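PDB 3RIQ: tailspike protein from Siphovirus 9NA, which recognises the lipopolysaccharide receptor of Salmonella as part of the phage tail and, as an endorhamnosidase, probably cleaves its O-antigen chains. Local coordinates for residues I57-K62 / S78-P83; N151-I156 / T171-I176; G190-N195 / L221-D226. All blocks are in the same frame, centred on the assembly; numbering follows the deposited sequence.

Interaction 1: residues I57-K62 / S78-P83; sequences IECKAK and SKVISP
The methyls of I81 fill a hollow under the bent side chain of E58. CG2 of I81 sits 3.4 Å from OE2 of E58, and CD1 of I81 lies 3.7 Å from OE1 of the same carboxylate, so the two branches of the isoleucine take one oxygen each. E58 carries CG anti to its backbone N (chi1 178°), the bend at chi2 (86°) brings CD toward I81, and the two side chains cross obliquely.

On the face that carries I57 and V80, I57 CD1 meets V80 CG2 at 4.3 Å, both residues being buried. C59 points toward the second segment, and its sulfur lies against CA and CB of P83, with C59 SG 3.9 Å from P83 CB and C59 CB 3.3 Å from S82 O. Between the faces, two parallel strands (57-59 and 79-81, axes 9° apart) are laced by three backbone bonds: I57 N to K79 O, I81 N to I57 O, and C59 N to I81 O. Past C59 the chains part, and a water lies within hydrogen-bonding reach of A61 O and S82 O. Such parallel pairing of successive turns builds the right-handed beta-helix.

The chemistry is split by face: sulfur and aliphatic carbon pack on the I57 side, while on the E58 side a carboxylate rests on methyl groups, a contact of shape rather than charge.

Interaction 2: residues N151-I156 / T171-I176; sequences NSANNI and TLCNHI
The side chains of N154 and N174 lie side by side and point the same way, their amide planes turned 45° apart. N174 ND2 donates to N154 OD1 over 3.0 Å; the acceptor lies in the amide plane of N174, whereas the donor is tilted 25° from the carbonyl plane of N154. This is a side-chain bond between equivalent asparagines of adjacent beta-helix turns. A water grips the same OD1 and also donates to L172 O, while OD1 of N174 accepts from the backbone N of T203.

N151 and T171 form a second like-pointing pair, with N151 ND2 3.5 Å from T171 CB. Their polar ends are held elsewhere: N151 OD1 by N72, and T171 OG1 by E194 and R149. I156 and I176 make the third pair, on the buried face, where CD1 of I176 rests 3.8 Å from CG1 of I156.

Between these pairs C173 sets its sulfur beside its own backbone N (chi1 -67°), where SG accepts a hydrogen bond of 3.5 Å, usual for sulfur, from A153 N. Backbone bonds S152 N to T171 O and N155 N to N174 O tie the two chains further, and both turn a corner, at N155 and H175. N155 reaches outward to R182 and E162 of a neighbouring subunit.

The chemistry implies a corner held by amide, thiol and backbone together: one asparagine bonds its counterpart on the adjacent turn, aliphatic carbon lines the inside, and the N155 amide links the corner to a neighbouring subunit.

Interaction 3: residues G190-N195 / L221-D226; sequences GITFEN and LFIRND
I223 O is gripped by two donors that arrive from opposite faces of its carbonyl plane. N195 N approaches at 3.0 Å from one face, and N225 ND2 of its own segment at 2.9 Å from the other. N225 ND2 also donates to N195 OD1 (3.0 Å), again from above the carbonyl plane, so this single amide joins a backbone and a side-chain oxygen where the strands end. N195 holds CG anti to its carbonyl carbon (chi1 -65°), which sets CG beside the backbone N that bonds I223 O. The two asparagine amides are turned nearly perpendicular, 81° apart. The remaining amide atoms are bonded too: N225 OD1 accepts from N205, and N195 ND2 donates to C173 O.

Before these asparagines the strands 192-194 and 221-223 run parallel, linked by L221 N to I191 O, F193 N to L221 O and I223 N to F193 O. They belong to adjacent turns of the right-handed beta-helix, which winds its strands into long parallel sheets about one axis. On the face that carries F193 and F222 the two rings point the same way side by side, their planes at an oblique 38° and CD2 of F193 3.5 Å from CE1 of F222. F193 also packs against V207 of strand 206-208. CG of N225 lies at the edge of the F222 ring, in its plane, so the asparagine pair abuts the aromatic pair.

On the other face T192 lies beside L221, its CG2 4.0 Å from L221 CD2 and equally far from I223 CD1. E194, further along that face, sends its carboxylate to R149 and T171. R224 turns its extended chain off the end of the sheet: CD passes 3.6 Å from N195 O, and the guanidinium is held by backbone oxygens of T199, S259 and D294.

In the fold
The three contacts come one after another along the chain, and all join neighbouring turns of the same parallel beta-helix. Interaction 1 lies near its N-terminal end; its centre is about 17 Å from that of interaction 2 and about 22 Å from that of interaction 3. Interactions 2 and 3, with centres about 11 Å apart, meet directly: L172 N probably bonds to E194 O and I176 packs on F193. Interactions 1 and 2 touch through S78 and V80 against I156. Interactions 1 and 3 pair strands, and interaction 2 lies at a corner between strands. Interactions 1 and 2 each reach neighbouring subunits, whereas interaction 3 touches no other chain.

Interaction 1: residues I57-K62 / S78-P83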
loop_
_atom_site.group_PDB
_atom_site.type_symbol
_atom_site.label_atom_id
_atom_site.label_comp_id
_atom_site.label_asym_id
_atom_site.label_seq_id
_atom_site.Cartn_x
_atom_site.Cartn_y
_atom_site.Cartn_z
ATOM N N ILE A 57 -25.187 27.022 0.439
ATOM C CA ILE A 57 -25.340 27.520 -0.947
ATOM C C ILE A 57 -25.535 26.299 -1.851
ATOM O O ILE A 57 -24.574 25.548 -2.134
ATOM C CB ILE A 57 -24.151 28.396 -1.396
ATOM C CG1 ILE A 57 -24.019 29.579 -0.437
ATOM C CG2 ILE A 57 -24.369 28.864 -2.848
ATOM C CD1 ILE A 57 -22.868 30.512 -0.689
ATOM N N GLU A 58 -26.787 26.054 -2.227
ATOM C CA GLU A 58 -27.153 24.823 -2.927
ATOM C C GLU A 58 -27.150 25.107 -4.418
ATOM O O GLU A 58 -27.999 25.859 -4.902
ATOM C CB GLU A 58 -28.559 24.373 -2.471
ATOM C CG GLU A 58 -29.046 23.116 -3.179
ATOM C CD GLU A 58 -28.589 21.861 -2.505
ATOM O OE1 GLU A 58 -28.907 21.691 -1.325
ATOM O OE2 GLU A 58 -27.944 21.033 -3.152
ATOM N N CYS A 59 -26.189 24.562 -5.165
ATOM C CA CYS A 59 -26.067 24.938 -6.591
ATOM C C CYS A 59 -26.736 23.923 -7.503
ATOM O O CYS A 59 -26.411 22.706 -7.478
ATOM C CB CYS A 59 -24.610 25.099 -6.986
ATOM S SG CYS A 59 -23.752 26.327 -5.954
ATOM N N LYS A 60 -27.704 24.409 -8.286
ATOM C CA LYS A 60 -28.393 23.563 -9.273
ATOM C C LYS A 60 -28.294 24.169 -10.664
ATOM O O LYS A 60 -29.130 23.884 -11.535
ATOM C CB LYS A 60 -29.862 23.318 -8.883
ATOM C CG LYS A 60 -30.013 22.537 -7.563
ATOM C CD LYS A 60 -31.435 22.086 -7.275
ATOM C CE LYS A 60 -31.489 21.218 -6.058
ATOM N NZ LYS A 60 -32.832 20.550 -5.895
ATOM N N ALA A 61 -27.261 24.977 -10.868
ATOM C CA ALA A 61 -27.014 25.654 -12.143
ATOM C C ALA A 61 -25.596 26.210 -12.084
ATOM O O ALA A 61 -24.910 25.984 -11.080
ATOM C CB ALA A 61 -28.056 26.762 -12.357
ATOM N N LYS A 62 -25.128 26.889 -13.133
ATOM C CA LYS A 62 -23.720 27.253 -13.255
ATOM C C LYS A 62 -23.471 28.726 -13.042
ATOM O O LYS A 62 -24.350 29.551 -13.316
ATOM C CB LYS A 62 -23.227 26.909 -14.671
ATOM C CG LYS A 62 -23.421 25.443 -15.023
ATOM C CD LYS A 62 -22.841 25.156 -16.384
ATOM C CE LYS A 62 -22.988 23.683 -16.720
ATOM N NZ LYS A 62 -24.424 23.298 -16.896
ATOM N N SER A 78 -20.153 27.661 6.740
ATOM C CA SER A 78 -20.936 27.573 5.487
ATOM C C SER A 78 -20.545 26.334 4.669
ATOM O O SER A 78 -19.443 25.753 4.836
ATOM C CB SER A 78 -20.721 28.814 4.598
ATOM O OG SER A 78 -21.236 29.965 5.271
ATOM N N LYS A 79 -21.475 25.911 3.820
ATOM C CA LYS A 79 -21.233 24.818 2.892
ATOM C C LYS A 79 -21.680 25.221 1.500
ATOM O O LYS A 79 -22.738 25.861 1.366
ATOM C CB LYS A 79 -21.971 23.542 3.332
ATOM C CG LYS A 79 -21.629 22.293 2.513
ATOM C CD LYS A 79 -22.390 21.072 3.045
ATOM C CE LYS A 79 -21.781 20.562 4.369
ATOM N NZ LYS A 79 -22.628 19.480 5.036
ATOM N N VAL A 80 -20.896 24.858 0.484
ATOM C CA VAL A 80 -21.203 25.186 -0.905
ATOM C C VAL A 80 -21.334 23.867 -1.662
ATOM O O VAL A 80 -20.369 23.058 -1.746
ATOM C CB VAL A 80 -20.099 26.106 -1.521
ATOM C CG1 VAL A 80 -20.486 26.531 -2.945
ATOM C CG2 VAL A 80 -19.885 27.354 -0.641
ATOM N N ILE A 81 -22.537 23.614 -2.171
ATOM C CA ILE A 81 -22.907 22.277 -2.660
ATOM C C ILE A 81 -22.986 22.267 -4.184
ATOM O O ILE A 81 -23.804 22.973 -4.797
ATOM C CB ILE A 81 -24.272 21.858 -2.068
ATOM C CG1 ILE A 81 -24.215 21.954 -0.531
ATOM C CG2 ILE A 81 -24.664 20.459 -2.520
ATOM C CD1 ILE A 81 -25.530 21.645 0.149
ATOM N N SER A 82 -22.092 21.488 -4.779
ATOM C CA SER A 82 -22.013 21.287 -6.231
ATOM C C SER A 82 -21.964 22.559 -7.081
ATOM O O SER A 82 -22.631 22.639 -8.089
ATOM C CB SER A 82 -23.163 20.430 -6.721
ATOM O OG SER A 82 -23.202 19.187 -6.027
ATOM N N PRO A 83 -21.105 23.511 -6.746
ATOM C CA PRO A 83 -20.973 24.637 -7.661
ATOM C C PRO A 83 -20.292 24.219 -8.953
ATOM O O PRO A 83 -19.627 23.190 -9.005
ATOM C CB PRO A 83 -20.043 25.577 -6.894
ATOM C CG PRO A 83 -19.199 24.641 -6.059
ATOM C CD PRO A 83 -20.130 23.577 -5.638
HETATM O O HOH W 1 -24.371 23.179 -10.303
#

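Interaction 2: residues N151-I156 / T171-I176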
loop_
_atom_site.group_PDB
_atom_site.type_symbol
_atom_site.label_atom_id
_atom_site.label_comp_id
_atom_site.label_asym_id
_atom_site.label_seq_id
_atom_site.Cartn_x
_atom_site.Cartn_y
_atom_site.Cartn_z
ATOM N N ASN A 151 -12.549 34.844 -0.539
ATOM C CA ASN A 151 -11.569 35.640 0.197
ATOM C C ASN A 151 -11.789 35.609 1.702
ATOM O O ASN A 151 -12.908 35.861 2.183
ATOM C CB ASN A 151 -11.678 37.092 -0.279
ATOM C CG ASN A 151 -11.355 37.265 -1.780
ATOM O OD1 ASN A 151 -12.160 37.827 -2.575
ATOM N ND2 ASN A 151 -10.206 36.805 -2.162
ATOM N N SER A 152 -10.724 35.316 2.441
ATOM C CA SER A 152 -10.688 35.404 3.907
ATOM C C SER A 152 -11.891 34.710 4.544
ATOM O O SER A 152 -12.636 35.322 5.313
ATOM C CB SER A 152 -10.601 36.867 4.347
ATOM O OG SER A 152 -9.359 37.388 3.921
ATOM N N ALA A 153 -12.080 33.436 4.202
ATOM C CA ALA A 153 -13.099 32.604 4.841
ATOM C C ALA A 153 -12.430 31.470 5.601
ATOM O O ALA A 153 -11.380 30.967 5.159
ATOM C CB ALA A 153 -14.088 32.061 3.783
ATOM N N ASN A 154 -13.036 31.079 6.729
ATOM C CA ASN A 154 -12.531 29.987 7.548
ATOM C C ASN A 154 -13.596 28.933 7.656
ATOM O O ASN A 154 -14.789 29.250 7.798
ATOM C CB ASN A 154 -12.138 30.465 8.948
ATOM C CG ASN A 154 -10.882 31.315 8.967
ATOM O OD1 ASN A 154 -9.952 31.137 8.181
ATOM N ND2 ASN A 154 -10.852 32.255 9.904
ATOM N N ASN A 155 -13.179 27.678 7.560
ATOM C CA ASN A 155 -14.075 26.543 7.876
ATOM C C ASN A 155 -15.275 26.460 6.928
ATOM O O ASN A 155 -16.442 26.529 7.359
ATOM C CB ASN A 155 -14.566 26.553 9.332
ATOM C CG ASN A 155 -15.114 25.224 9.727
ATOM O OD1 ASN A 155 -14.759 24.199 9.121
ATOM N ND2 ASN A 155 -16.014 25.209 10.713
ATOM N N ILE A 156 -14.984 26.294 5.652
ATOM C CA ILE A 156 -16.017 26.168 4.589
ATOM C C ILE A 156 -15.848 24.835 3.939
ATOM O O ILE A 156 -14.709 24.416 3.634
ATOM C CB ILE A 156 -15.882 27.280 3.496
ATOM C CG1 ILE A 156 -15.632 28.660 4.142
ATOM C CG2 ILE A 156 -17.110 27.227 2.570
ATOM C CD1 ILE A 156 -16.803 29.241 4.951
ATOM N N THR A 171 -8.267 32.520 -1.088
ATOM C CA THR A 171 -7.264 33.541 -0.701
ATOM C C THR A 171 -7.373 33.829 0.785
ATOM O O THR A 171 -8.428 34.259 1.240
ATOM C CB THR A 171 -7.438 34.814 -1.546
ATOM O OG1 THR A 171 -7.217 34.469 -2.922
ATOM C CG2 THR A 171 -6.441 35.933 -1.141
ATOM N N LEU A 172 -6.279 33.621 1.527
ATOM C CA LEU A 172 -6.250 33.859 2.997
ATOM C C LEU A 172 -7.342 33.064 3.735
ATOM O O LEU A 172 -7.994 33.581 4.676
ATOM C CB LEU A 172 -6.309 35.363 3.380
ATOM C CG LEU A 172 -5.083 36.200 2.967
ATOM C CD1 LEU A 172 -5.315 37.664 3.385
ATOM C CD2 LEU A 172 -3.814 35.683 3.644
ATOM N N CYS A 173 -7.550 31.816 3.305
ATOM C CA CYS A 173 -8.515 30.953 3.932
ATOM C C CYS A 173 -7.840 29.923 4.815
ATOM O O CYS A 173 -6.655 29.594 4.616
ATOM C CB CYS A 173 -9.364 30.217 2.869
ATOM S SG CYS A 173 -10.464 31.353 1.906
ATOM N N ASN A 174 -8.618 29.354 5.737
ATOM C CA ASN A 174 -8.141 28.237 6.578
ATOM C C ASN A 174 -9.276 27.236 6.740
ATOM O O ASN A 174 -10.466 27.598 6.666
ATOM C CB ASN A 174 -7.729 28.717 7.970
ATOM C CG ASN A 174 -6.594 29.707 7.932
ATOM O OD1 ASN A 174 -5.420 29.331 7.798
ATOM N ND2 ASN A 174 -6.945 31.003 8.039
ATOM N N HIS A 175 -8.902 25.979 6.960
ATOM C CA HIS A 175 -9.871 24.901 7.166
ATOM C C HIS A 175 -10.910 24.859 6.060
ATOM O O HIS A 175 -12.118 24.646 6.316
ATOM C CB HIS A 175 -10.455 24.945 8.580
ATOM C CG HIS A 175 -9.414 24.709 9.634
ATOM N ND1 HIS A 175 -8.920 23.452 9.919
ATOM C CD2 HIS A 175 -8.706 25.578 10.390
ATOM C CE1 HIS A 175 -7.981 23.553 10.844
ATOM N NE2 HIS A 175 -7.826 24.836 11.139
ATOM N N ILE A 176 -10.444 25.059 4.824
ATOM C CA ILE A 176 -11.297 24.782 3.661
ATOM C C ILE A 176 -11.187 23.287 3.344
ATOM O O ILE A 176 -10.087 22.756 3.149
ATOM C CB ILE A 176 -10.845 25.604 2.422
ATOM C CG1 ILE A 176 -10.806 27.118 2.762
ATOM C CG2 ILE A 176 -11.741 25.273 1.237
ATOM C CD1 ILE A 176 -12.136 27.716 3.166
HETATM O O HOH W 2 -9.685 33.606 6.824
#

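Interaction 3: residues G190-N195 / L221-D226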
loop_
_atom_site.group_PDB
_atom_site.type_symbol
_atom_site.label_atom_id
_atom_site.label_comp_id
_atom_site.label_asym_id
_atom_site.label_seq_id
_atom_site.Cartn_x
_atom_site.Cartn_y
_atom_site.Cartn_z
ATOM N N GLY A 190 -6.323 23.783 -10.613
ATOM C CA GLY A 190 -7.746 23.477 -10.319
ATOM C C GLY A 190 -8.241 24.076 -9.006
ATOM O O GLY A 190 -9.236 24.835 -8.980
ATOM N N ILE A 191 -7.541 23.754 -7.919
ATOM C CA ILE A 191 -7.852 24.314 -6.615
ATOM C C ILE A 191 -6.585 24.916 -6.072
ATOM O O ILE A 191 -5.553 24.216 -6.007
ATOM C CB ILE A 191 -8.311 23.211 -5.619
ATOM C CG1 ILE A 191 -9.542 22.434 -6.131
ATOM C CG2 ILE A 191 -8.557 23.836 -4.224
ATOM C CD1 ILE A 191 -10.734 23.159 -6.230
ATOM N N THR A 192 -6.629 26.172 -5.646
ATOM C CA THR A 192 -5.435 26.823 -5.103
ATOM C C THR A 192 -5.713 27.380 -3.727
ATOM O O THR A 192 -6.719 28.066 -3.534
ATOM C CB THR A 192 -4.995 28.024 -6.003
ATOM O OG1 THR A 192 -4.735 27.589 -7.332
ATOM C CG2 THR A 192 -3.752 28.744 -5.430
ATOM N N PHE A 193 -4.808 27.125 -2.776
ATOM C CA PHE A 193 -4.891 27.739 -1.442
ATOM C C PHE A 193 -3.784 28.779 -1.360
ATOM O O PHE A 193 -2.586 28.438 -1.228
ATOM C CB PHE A 193 -4.794 26.688 -0.336
ATOM C CG PHE A 193 -5.823 25.611 -0.457
ATOM C CD1 PHE A 193 -7.170 25.905 -0.197
ATOM C CD2 PHE A 193 -5.459 24.307 -0.844
ATOM C CE1 PHE A 193 -8.160 24.931 -0.306
ATOM C CE2 PHE A 193 -6.457 23.303 -0.936
ATOM C CZ PHE A 193 -7.796 23.627 -0.666
ATOM N N GLU A 194 -4.168 30.053 -1.531
ATOM C CA GLU A 194 -3.213 31.157 -1.700
ATOM C C GLU A 194 -3.113 31.961 -0.409
ATOM O O GLU A 194 -4.027 32.745 -0.114
ATOM C CB GLU A 194 -3.728 32.053 -2.832
ATOM C CG GLU A 194 -2.852 33.245 -3.149
ATOM C CD GLU A 194 -3.532 34.185 -4.113
ATOM O OE1 GLU A 194 -4.692 34.498 -3.935
ATOM O OE2 GLU A 194 -2.910 34.624 -5.076
ATOM N N ASN A 195 -2.030 31.772 0.366
ATOM C CA ASN A 195 -1.912 32.416 1.689
ATOM C C ASN A 195 -0.691 33.315 1.870
ATOM O O ASN A 195 -0.333 33.654 2.983
ATOM C CB ASN A 195 -1.998 31.368 2.819
ATOM C CG ASN A 195 -3.359 30.684 2.875
ATOM O OD1 ASN A 195 -3.651 29.829 2.062
ATOM N ND2 ASN A 195 -4.195 31.094 3.789
ATOM N N LEU A 221 -2.811 23.386 -5.800
ATOM C CA LEU A 221 -1.614 24.205 -5.584
ATOM C C LEU A 221 -1.665 24.853 -4.197
ATOM O O LEU A 221 -2.700 25.449 -3.819
ATOM C CB LEU A 221 -1.549 25.291 -6.670
ATOM C CG LEU A 221 -0.393 26.297 -6.527
ATOM C CD1 LEU A 221 0.935 25.605 -6.774
ATOM C CD2 LEU A 221 -0.573 27.424 -7.494
ATOM N N PHE A 222 -0.594 24.686 -3.427
ATOM C CA PHE A 222 -0.457 25.279 -2.069
ATOM C C PHE A 222 0.563 26.422 -2.053
ATOM O O PHE A 222 1.669 26.272 -2.586
ATOM C CB PHE A 222 -0.001 24.227 -1.051
ATOM C CG PHE A 222 -1.016 23.142 -0.817
ATOM C CD1 PHE A 222 -1.959 23.247 0.208
ATOM C CD2 PHE A 222 -1.098 22.047 -1.684
ATOM C CE1 PHE A 222 -2.941 22.264 0.400
ATOM C CE2 PHE A 222 -2.078 21.060 -1.484
ATOM C CZ PHE A 222 -2.998 21.177 -0.462
ATOM N N ILE A 223 0.162 27.560 -1.465
ATOM C CA ILE A 223 1.023 28.724 -1.306
ATOM C C ILE A 223 1.004 29.158 0.160
ATOM O O ILE A 223 -0.062 29.520 0.686
ATOM C CB ILE A 223 0.496 29.880 -2.218
ATOM C CG1 ILE A 223 0.710 29.523 -3.683
ATOM C CG2 ILE A 223 1.142 31.244 -1.857
ATOM C CD1 ILE A 223 -0.153 30.372 -4.675
ATOM N N ARG A 224 2.168 29.089 0.817
ATOM C CA ARG A 224 2.311 29.494 2.238
ATOM C C ARG A 224 1.286 28.797 3.143
ATOM O O ARG A 224 0.570 29.457 3.942
ATOM C CB ARG A 224 2.291 31.043 2.437
ATOM C CG ARG A 224 2.978 31.457 3.729
ATOM C CD ARG A 224 3.043 33.005 3.892
ATOM N NE ARG A 224 3.665 33.326 5.198
ATOM C CZ ARG A 224 4.980 33.391 5.421
ATOM N NH1 ARG A 224 5.856 33.235 4.423
ATOM N NH2 ARG A 224 5.439 33.682 6.650
ATOM N N ASN A 225 1.197 27.468 2.990
ATOM C CA ASN A 225 0.394 26.621 3.892
ATOM C C ASN A 225 1.311 25.803 4.801
ATOM O O ASN A 225 2.389 25.359 4.368
ATOM C CB ASN A 225 -0.557 25.682 3.113
ATOM C CG ASN A 225 -1.863 26.366 2.704
ATOM O OD1 ASN A 225 -2.962 25.872 3.042
ATOM N ND2 ASN A 225 -1.772 27.496 1.981
ATOM N N ASP A 226 0.891 25.620 6.057
ATOM C CA ASP A 226 1.603 24.782 7.027
ATOM C C ASP A 226 0.575 23.960 7.774
ATOM O O ASP A 226 -0.292 24.525 8.473
ATOM C CB ASP A 226 2.403 25.683 7.976
ATOM C CG ASP A 226 3.279 24.906 8.951
ATOM O OD1 ASP A 226 3.124 23.660 9.104
ATOM O OD2 ASP A 226 4.166 25.574 9.572
#